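Local coordinates for putative NTP pyrophosphohydrolase (Exiguobacterium sibiricum 255-15, PDB 3NL9), which probably hydrolyses nucleoside triphosphates to nucleoside monophosphates and pyrophosphate, as a member of the all-alpha NTP pyrophosphohydrolase superfamily, at the interface of chains A and B. Coordinates in Å, arbitrary orientation; residue numbers count along the deposited sequence, not the author numbering. Chains: chain A/B, putative NTP pyrophosphohydrolase.

The interface of chains A and B. Residues chain A 114, 160, 163, 167; chain B 26, 91-92.
B:Val92 sits against A:Glu160 and A:Val163, one turn apart on the C-terminal helix 156-170 of chain A, and sends a different methyl to each. Its CG1 presses on CB of A:Glu160 at 3.8 Å, while CG2 faces CG1 of A:Val163 at 4.0 Å and also comes near CG of the glutamate. A:Glu160 therefore joins the contact through its aliphatic stem: CG lies anti to the backbone N (chi1 178°) and the extended chain carries the carboxylate past the valine.

B:Leu91, the neighbour on helix 87-112, spreads its two methyls over different parts of chain A. CD2 packs on CG1 of A:Val163 at 3.8 Å, the side chains meeting at a slant, whereas CD1 reaches CD1 of A:Leu114, a loop residue, at 4.0 Å. The same A:Val163 methyl thus touches both B:Leu91 and B:Val92. An alanine in place of B:Leu91 would keep CB but lose CG and both methyls, and would probably leave A:Val163 CG1 and the end of A:Leu114 facing a gap, with the A:Leu114 loop less firmly held against helix 87-112 of chain B.

Farther along helix 156-170, A:Met167, present as selenomethionine, meets the ring of B:Pro26. Its CG lies 3.7 Å from the proline CB, and the ring's CG approaches the backbone N and CA of the same residue, so the proline rests on the helix backbone as well as on the side chain. B:Pro26 CB is also 4.1 Å from CD2 of A:Leu114, whose side chain crosses that of the proline at about a right angle; this leucine bridges B:Pro26 and B:Leu91.

The patch is an apolar helix-to-helix seam, extended by a loop from each chain. With its two-fold twin, it packs the C-terminal helix of each chain against helix 87-112 and the Pro26 loop of its partner, and probably helps hold together the two-chain assembly, if that is the form that works in the cell.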
# COMPACT_ATOMS: atom_id res chain seq x y z
N LEU A 114 -11.06 10.09 -3.75
CA LEU A 114 -11.52 8.95 -4.53
C LEU A 114 -11.88 7.78 -3.63
O LEU A 114 -11.09 7.38 -2.74
CB LEU A 114 -10.45 8.48 -5.53
CG LEU A 114 -10.19 9.23 -6.82
CD1 LEU A 114 -8.91 8.64 -7.44
CD2 LEU A 114 -11.38 9.19 -7.77
N GLU A 160 -10.57 4.95 -15.64
CA GLU A 160 -10.74 6.37 -15.95
C GLU A 160 -12.21 6.80 -15.97
O GLU A 160 -12.58 7.89 -15.45
CB GLU A 160 -10.08 6.73 -17.30
CG GLU A 160 -10.27 8.22 -17.73
CD GLU A 160 -9.56 8.56 -19.06
OE1 GLU A 160 -8.50 7.96 -19.37
OE2 GLU A 160 -10.07 9.43 -19.78
N VAL A 163 -13.39 7.19 -12.43
CA VAL A 163 -12.95 8.46 -11.87
C VAL A 163 -13.92 9.57 -12.31
O VAL A 163 -14.41 10.28 -11.45
CB VAL A 163 -11.48 8.79 -12.20
CG1 VAL A 163 -11.10 10.17 -11.68
CG2 VAL A 163 -10.53 7.76 -11.58
N MSE A 167 -16.36 11.98 -10.06
CA MSE A 167 -16.33 13.44 -10.21
C MSE A 167 -17.74 13.96 -10.43
O MSE A 167 -18.15 14.96 -9.81
CB MSE A 167 -15.44 13.88 -11.38
CG MSE A 167 -13.94 13.62 -11.19
SE MSE A 167 -12.88 13.98 -12.80
CE MSE A 167 -13.18 15.91 -13.00
N PRO B 26 -13.33 14.54 -6.02
CA PRO B 26 -12.10 14.00 -6.58
C PRO B 26 -11.16 15.12 -7.06
O PRO B 26 -11.57 15.98 -7.83
CB PRO B 26 -12.60 13.12 -7.73
CG PRO B 26 -13.97 12.70 -7.27
CD PRO B 26 -14.52 13.91 -6.62
N LEU B 91 -5.09 12.95 -11.80
CA LEU B 91 -5.97 12.25 -10.83
C LEU B 91 -6.19 10.80 -11.24
O LEU B 91 -6.13 9.86 -10.43
CB LEU B 91 -7.33 12.98 -10.72
CG LEU B 91 -8.41 12.42 -9.79
CD1 LEU B 91 -7.93 12.39 -8.31
CD2 LEU B 91 -9.72 13.21 -9.97
N VAL B 92 -6.44 10.62 -12.53
CA VAL B 92 -6.71 9.29 -13.05
C VAL B 92 -5.50 8.40 -12.85
O VAL B 92 -5.62 7.27 -12.37
CB VAL B 92 -7.13 9.36 -14.52
CG1 VAL B 92 -7.19 7.99 -15.15
CG2 VAL B 92 -8.45 10.09 -14.63